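PDB 5JBD: inactive glucansucrase from Lactobacillus reuteri, which belongs to glycosyl hydrolase family 70 and is built around a (beta/alpha)8 barrel, with a bound calcium ion. Local coordinates for residues L82-W87 / N135-I140; L453-D458 / L511-Y516. One frame throughout, in Å; residues are numbered along the deposited sequence.

Contact 1 (L82-W87 / N135-I140); sequences LLMYIW and NLRYVI
A short 3-10 turn and the residues after it pack on the flank of helix 126-147, where Met-84 and Tyr-85 meet Arg-137 and Ile-140. Helices 90-101 and 151-162 pack around the same place, with Phe-100 and Leu-153 touching Ile-140. Arg-137 does the polar work. Its NH1 donates to Met-84 O (2.9 Å, N-H...O angle 160°), with the oxygen in the guanidinium plane and the hydrogen bond arriving on a carbonyl lone pair. A water links Arg-137 NH1 to the next carbonyl, 3.1 Å from Arg-137 NH1 and 2.9 Å from Tyr-85 O. An arginine suits this place because its aliphatic stem packs while its end donates. Arg-137 CD lies over one face of the Tyr-85 ring, offset toward the rim and 3.6 Å from the ring centroid, as a CH-pi contact, and the guanidinium is nearly parallel to the ring, 16° apart. The apolar half is a tip-to-tip meeting of Met-84 and Ile-140: a bend at chi3 (71°) turns the flexible methionine's CE onto Ile-140 CG2, at 3.6 Å, and near Arg-137 CG. NH2 of Arg-137 is hydrogen-bonded to OE1 of Gln-134, the residue just before the segment. One backbone carbonyl, a water and the Gln-134 amide oxygen take up N-H groups of the arginine, so its positive charge is probably met here by the dipoles of neutral acceptors, while the tyrosine face covers the stem.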
loop_
_atom_site.group_PDB
_atom_site.type_symbol
_atom_site.label_atom_id
_atom_site.label_comp_id
_atom_site.label_asym_id
_atom_site.label_seq_id
_atom_site.Cartn_x
_atom_site.Cartn_y
_atom_site.Cartn_z
ATOM N N LEU A 82 0.122 -37.743 0.990
ATOM C CA LEU A 82 -1.084 -38.304 0.379
ATOM C C LEU A 82 -0.880 -38.637 -1.110
ATOM O O LEU A 82 -1.457 -39.612 -1.614
ATOM C CB LEU A 82 -2.286 -37.378 0.598
ATOM C CG LEU A 82 -2.892 -37.368 2.013
ATOM C CD1 LEU A 82 -3.757 -36.137 2.267
ATOM C CD2 LEU A 82 -3.690 -38.636 2.259
ATOM N N LEU A 83 -0.022 -37.873 -1.799
ATOM C CA LEU A 83 0.242 -38.090 -3.233
ATOM C C LEU A 83 0.958 -39.382 -3.597
ATOM O O LEU A 83 1.060 -39.693 -4.784
ATOM C CB LEU A 83 0.996 -36.893 -3.849
ATOM C CG LEU A 83 0.074 -35.736 -4.226
ATOM C CD1 LEU A 83 0.884 -34.451 -4.388
ATOM C CD2 LEU A 83 -0.759 -36.048 -5.469
ATOM N N MET A 84 1.469 -40.118 -2.608
ATOM C CA MET A 84 1.917 -41.507 -2.815
ATOM C C MET A 84 0.758 -42.500 -2.988
ATOM O O MET A 84 0.982 -43.609 -3.505
ATOM C CB MET A 84 2.751 -41.998 -1.620
ATOM C CG MET A 84 4.188 -41.544 -1.633
ATOM S SD MET A 84 4.981 -41.932 -0.072
ATOM C CE MET A 84 5.131 -43.717 -0.164
ATOM N N TYR A 85 -0.433 -42.127 -2.493
ATOM C CA TYR A 85 -1.606 -43.016 -2.417
ATOM C C TYR A 85 -2.844 -42.550 -3.187
ATOM O O TYR A 85 -3.627 -43.398 -3.622
ATOM C CB TYR A 85 -2.031 -43.191 -0.954
ATOM C CG TYR A 85 -0.981 -43.810 -0.057
ATOM C CD1 TYR A 85 -0.897 -45.189 0.121
ATOM C CD2 TYR A 85 -0.087 -43.007 0.642
ATOM C CE1 TYR A 85 0.058 -45.742 0.967
ATOM C CE2 TYR A 85 0.877 -43.552 1.487
ATOM C CZ TYR A 85 0.943 -44.918 1.650
ATOM O OH TYR A 85 1.905 -45.475 2.466
ATOM N N ILE A 86 -3.062 -41.229 -3.302
ATOM C CA ILE A 86 -4.250 -40.674 -3.963
ATOM C C ILE A 86 -3.896 -39.550 -4.929
ATOM O O ILE A 86 -2.901 -38.841 -4.742
ATOM C CB ILE A 86 -5.302 -40.151 -2.952
ATOM C CG1 ILE A 86 -4.742 -39.032 -2.062
ATOM C CG2 ILE A 86 -5.806 -41.289 -2.079
ATOM C CD1 ILE A 86 -5.796 -38.343 -1.226
ATOM N N TRP A 87 -4.732 -39.395 -5.960
ATOM C CA TRP A 87 -4.537 -38.398 -7.028
ATOM C C TRP A 87 -5.899 -37.884 -7.503
ATOM O O TRP A 87 -6.895 -38.595 -7.392
ATOM C CB TRP A 87 -3.773 -39.009 -8.210
ATOM C CG TRP A 87 -2.516 -39.685 -7.774
ATOM C CD1 TRP A 87 -1.293 -39.118 -7.660
ATOM C CD2 TRP A 87 -2.376 -41.041 -7.345
ATOM N NE1 TRP A 87 -0.387 -40.033 -7.203
ATOM C CE2 TRP A 87 -1.023 -41.227 -6.999
ATOM C CE3 TRP A 87 -3.261 -42.113 -7.217
ATOM C CZ2 TRP A 87 -0.527 -42.444 -6.527
ATOM C CZ3 TRP A 87 -2.772 -43.335 -6.755
ATOM C CH2 TRP A 87 -1.411 -43.491 -6.417
ATOM N N ASN A 135 4.101 -50.686 -6.247
ATOM C CA ASN A 135 5.529 -50.972 -6.395
ATOM C C ASN A 135 6.395 -49.727 -6.172
ATOM O O ASN A 135 7.461 -49.826 -5.561
ATOM C CB ASN A 135 5.811 -51.634 -7.760
ATOM C CG ASN A 135 5.449 -53.120 -7.764
ATOM O OD1 ASN A 135 5.570 -53.804 -6.759
ATOM N ND2 ASN A 135 5.021 -53.616 -8.899
ATOM N N LEU A 136 5.930 -48.570 -6.636
ATOM C CA LEU A 136 6.634 -47.321 -6.381
ATOM C C LEU A 136 6.672 -46.977 -4.886
ATOM O O LEU A 136 7.691 -46.514 -4.390
ATOM C CB LEU A 136 6.015 -46.172 -7.169
ATOM C CG LEU A 136 6.666 -44.786 -6.993
ATOM C CD1 LEU A 136 8.159 -44.794 -7.308
ATOM C CD2 LEU A 136 5.938 -43.785 -7.854
ATOM N N ARG A 137 5.583 -47.227 -4.164
ATOM C CA ARG A 137 5.594 -47.024 -2.717
ATOM C C ARG A 137 6.701 -47.848 -2.023
ATOM O O ARG A 137 7.396 -47.323 -1.150
ATOM C CB ARG A 137 4.222 -47.279 -2.100
ATOM C CG ARG A 137 3.211 -46.195 -2.442
ATOM C CD ARG A 137 1.978 -46.287 -1.559
ATOM N NE ARG A 137 1.107 -47.420 -1.903
ATOM C CZ ARG A 137 0.179 -47.403 -2.870
ATOM N NH1 ARG A 137 -0.054 -46.322 -3.604
ATOM N NH2 ARG A 137 -0.545 -48.491 -3.094
ATOM N N TYR A 138 6.890 -49.102 -2.449
ATOM C CA TYR A 138 7.978 -49.952 -1.928
ATOM C C TYR A 138 9.353 -49.322 -2.227
ATOM O O TYR A 138 10.223 -49.271 -1.362
ATOM C CB TYR A 138 7.904 -51.392 -2.498
ATOM C CG TYR A 138 6.596 -52.137 -2.260
ATOM C CD1 TYR A 138 5.858 -51.971 -1.078
ATOM C CD2 TYR A 138 6.095 -53.028 -3.217
ATOM C CE1 TYR A 138 4.666 -52.651 -0.864
ATOM C CE2 TYR A 138 4.894 -53.710 -3.011
ATOM C CZ TYR A 138 4.184 -53.513 -1.836
ATOM O OH TYR A 138 2.989 -54.153 -1.625
ATOM N N VAL A 139 9.511 -48.802 -3.444
ATOM C CA VAL A 139 10.760 -48.146 -3.864
ATOM C C VAL A 139 10.962 -46.831 -3.096
ATOM O O VAL A 139 12.069 -46.535 -2.677
ATOM C CB VAL A 139 10.808 -47.946 -5.403
ATOM C CG1 VAL A 139 12.026 -47.124 -5.828
ATOM C CG2 VAL A 139 10.810 -49.306 -6.111
ATOM N N ILE A 140 9.882 -46.095 -2.856
ATOM C CA ILE A 140 9.934 -44.886 -2.012
ATOM C C ILE A 140 10.373 -45.241 -0.572
ATOM O O ILE A 140 11.196 -44.530 0.010
ATOM C CB ILE A 140 8.597 -44.113 -2.026
ATOM C CG1 ILE A 140 8.413 -43.431 -3.382
ATOM C CG2 ILE A 140 8.547 -43.038 -0.935
ATOM C CD1 ILE A 140 7.049 -42.822 -3.597
HETATM O O HOH W 1 -3.001 -46.059 -4.430
#

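Contact 2 (L453-D458 / L511-Y516); sequences LLSNKD and LASVRY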
loop_
_atom_site.group_PDB
_atom_site.type_symbol
_atom_site.label_atom_id
_atom_site.label_comp_id
_atom_site.label_asym_id
_atom_site.label_seq_id
_atom_site.Cartn_x
_atom_site.Cartn_y
_atom_site.Cartn_z
ATOM N N LEU A 453 4.462 23.679 -6.150
ATOM C CA LEU A 453 3.807 23.007 -5.034
ATOM C C LEU A 453 3.859 23.835 -3.735
ATOM O O LEU A 453 2.851 23.977 -3.042
ATOM C CB LEU A 453 4.425 21.629 -4.769
ATOM C CG LEU A 453 3.549 20.737 -3.861
ATOM C CD1 LEU A 453 2.546 19.961 -4.692
ATOM C CD2 LEU A 453 4.401 19.776 -3.040
ATOM N N LEU A 454 5.022 24.378 -3.421
ATOM C CA LEU A 454 5.231 25.051 -2.142
ATOM C C LEU A 454 4.742 26.499 -2.088
ATOM O O LEU A 454 4.687 27.084 -1.004
ATOM C CB LEU A 454 6.701 24.957 -1.744
ATOM C CG LEU A 454 7.168 23.505 -1.469
ATOM C CD1 LEU A 454 8.684 23.438 -1.355
ATOM C CD2 LEU A 454 6.528 22.928 -0.211
ATOM N N SER A 455 4.430 27.090 -3.237
ATOM C CA SER A 455 3.862 28.446 -3.298
ATOM C C SER A 455 2.348 28.435 -3.529
ATOM O O SER A 455 1.709 29.475 -3.381
ATOM C CB SER A 455 4.566 29.282 -4.378
ATOM O OG SER A 455 4.446 28.699 -5.668
ATOM N N ASN A 456 1.773 27.281 -3.884
ATOM C CA ASN A 456 0.327 27.198 -4.153
ATOM C C ASN A 456 -0.542 27.488 -2.910
ATOM O O ASN A 456 -0.260 26.994 -1.816
ATOM C CB ASN A 456 -0.048 25.814 -4.719
ATOM C CG ASN A 456 0.066 25.732 -6.237
ATOM O OD1 ASN A 456 0.273 26.728 -6.943
ATOM N ND2 ASN A 456 -0.128 24.530 -6.755
ATOM N N LYS A 457 -1.610 28.271 -3.110
ATOM C CA LYS A 457 -2.623 28.533 -2.088
ATOM C C LYS A 457 -3.626 27.375 -2.063
ATOM O O LYS A 457 -3.766 26.643 -3.053
ATOM C CB LYS A 457 -3.373 29.833 -2.465
ATOM C CG LYS A 457 -4.337 30.383 -1.428
ATOM C CD LYS A 457 -4.912 31.721 -1.895
ATOM C CE LYS A 457 -5.862 32.336 -0.877
ATOM N NZ LYS A 457 -7.004 31.439 -0.597
ATOM N N ASP A 458 -4.389 27.272 -0.977
ATOM C CA ASP A 458 -5.450 26.286 -0.861
ATOM C C ASP A 458 -4.938 24.856 -1.075
ATOM O O ASP A 458 -5.448 24.105 -1.919
ATOM C CB ASP A 458 -6.641 26.638 -1.767
ATOM C CG ASP A 458 -7.456 27.809 -1.218
ATOM O OD1 ASP A 458 -7.896 27.742 -0.056
ATOM O OD2 ASP A 458 -7.639 28.795 -1.955
ATOM N N LEU A 511 5.048 31.086 -17.011
ATOM C CA LEU A 511 4.116 31.775 -16.130
ATOM C C LEU A 511 4.759 32.324 -14.871
ATOM O O LEU A 511 5.863 31.907 -14.488
ATOM C CB LEU A 511 2.931 30.873 -15.813
ATOM C CG LEU A 511 3.052 29.678 -14.869
ATOM C CD1 LEU A 511 3.212 30.087 -13.405
ATOM C CD2 LEU A 511 1.804 28.820 -15.026
ATOM N N ALA A 512 4.049 33.266 -14.251
ATOM C CA ALA A 512 4.376 33.838 -12.945
ATOM C C ALA A 512 3.268 33.467 -11.970
ATOM O O ALA A 512 2.071 33.683 -12.259
ATOM C CB ALA A 512 4.521 35.352 -13.046
ATOM N N SER A 513 3.657 32.835 -10.864
ATOM C CA SER A 513 2.751 32.501 -9.762
ATOM C C SER A 513 3.145 33.383 -8.590
ATOM O O SER A 513 4.265 33.285 -8.100
ATOM C CB SER A 513 2.866 31.030 -9.385
ATOM O OG SER A 513 1.907 30.704 -8.400
ATOM N N VAL A 514 2.229 34.272 -8.195
ATOM C CA VAL A 514 2.505 35.315 -7.219
ATOM C C VAL A 514 1.617 35.114 -5.999
ATOM O O VAL A 514 0.404 34.919 -6.156
ATOM C CB VAL A 514 2.247 36.718 -7.812
ATOM C CG1 VAL A 514 2.306 37.798 -6.736
ATOM C CG2 VAL A 514 3.288 37.028 -8.899
ATOM N N ARG A 515 2.215 35.187 -4.812
ATOM C CA ARG A 515 1.467 35.297 -3.556
ATOM C C ARG A 515 1.616 36.707 -3.006
ATOM O O ARG A 515 2.717 37.257 -2.999
ATOM C CB ARG A 515 1.940 34.235 -2.550
ATOM C CG ARG A 515 1.748 32.788 -3.022
ATOM C CD ARG A 515 0.280 32.427 -3.259
ATOM N NE ARG A 515 -0.516 32.514 -2.031
ATOM C CZ ARG A 515 -0.540 31.600 -1.056
ATOM N NH1 ARG A 515 0.189 30.492 -1.138
ATOM N NH2 ARG A 515 -1.305 31.802 0.027
ATOM N N TYR A 516 0.510 37.311 -2.580
ATOM C CA TYR A 516 0.515 38.750 -2.251
ATOM C C TYR A 516 0.968 39.069 -0.828
ATOM O O TYR A 516 1.285 40.223 -0.546
ATOM C CB TYR A 516 -0.857 39.390 -2.539
ATOM C CG TYR A 516 -1.210 39.342 -4.003
ATOM C CD1 TYR A 516 -0.509 40.118 -4.927
ATOM C CD2 TYR A 516 -2.214 38.518 -4.475
ATOM C CE1 TYR A 516 -0.783 40.055 -6.288
ATOM C CE2 TYR A 516 -2.527 38.477 -5.836
ATOM C CZ TYR A 516 -1.802 39.245 -6.734
ATOM O OH TYR A 516 -2.089 39.209 -8.084
HETATM O O HOH W 2 2.571 28.244 -7.466
#
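Arg-515, on strand 510-515, reaches across to the backbone of Ser-455 and the side chain of Lys-457, joining the chain that leads from helix 446-455 into barrel strand 460-464 with an antiparallel sheet beside the barrel.

The direct polar link is one hydrogen bond, Arg-515 NH1 to Ser-455 O (2.9 Å, N-H...O angle 162°). The oxygen lies in the guanidinium plane, yet the donor stands 48° out of the carbonyl plane. A folded stem, with CD turned at chi2 (-62°), keeps Arg-515 CD close to the same oxygen, 3.3 Å from Ser-455 O. At the other end of the group, Arg-515 NH2 donates to Gly-499 O.

Packing comes from Lys-457, whose side chain crosses the arginine at about a right angle. Lys-457 CB sits over the centre of the Arg-515 guanidinium, 3.6 Å above the plane, and CG lies near NH2. The lysine chain is extended as far as CE and bends at chi4, which places Lys-457 NZ for its salt bridge with Asp-458 OD2 (3.0 Å). NZ also donates to Thr-378 O.

Water forms the second bridge. A single molecule donates to Ser-455 OG (2.6 Å) and Asn-456 OD1 (2.8 Å) and also bonds Ser-513 OG; the Asn-456 side chain has Gln-501 as a further polar partner. Serine suits both places: a short hydroxyl can bond the water and a protein atom at once, Ala-451 O for Ser-455 and Gln-501 NE2 for Ser-513. Ser-455 OG and Ser-513 OG, 4.2 Å apart, are joined through that water.

Two cationic side chains can therefore lie together in a buried place: they meet through lysine methylenes and the guanidinium face, while Asp-458 probably offsets the lysine's charge and carbonyl oxygens take up N-H groups of the arginine.

In the fold
From the N terminus, contact 1 comes first: it closes a loop that contains helix 90-101 and joins the turn after strand 80-81 to helix 126-147, within a helical region at one end of the elongated molecule. The chain then supplies barrel strands 279-282, 319-320, 340-341 and 385-388 before contact 2 opens beside strand 460-464. Contact 2 closes over helix 483-496 and strand 501-505, tying the barrel to the neighbouring antiparallel sheet; later residues return to complete the barrel. The two loops follow in series, neither nested nor crossed. The centres of contact 1 and contact 2 are about 75 Å apart, on opposite sides of the chain's centre.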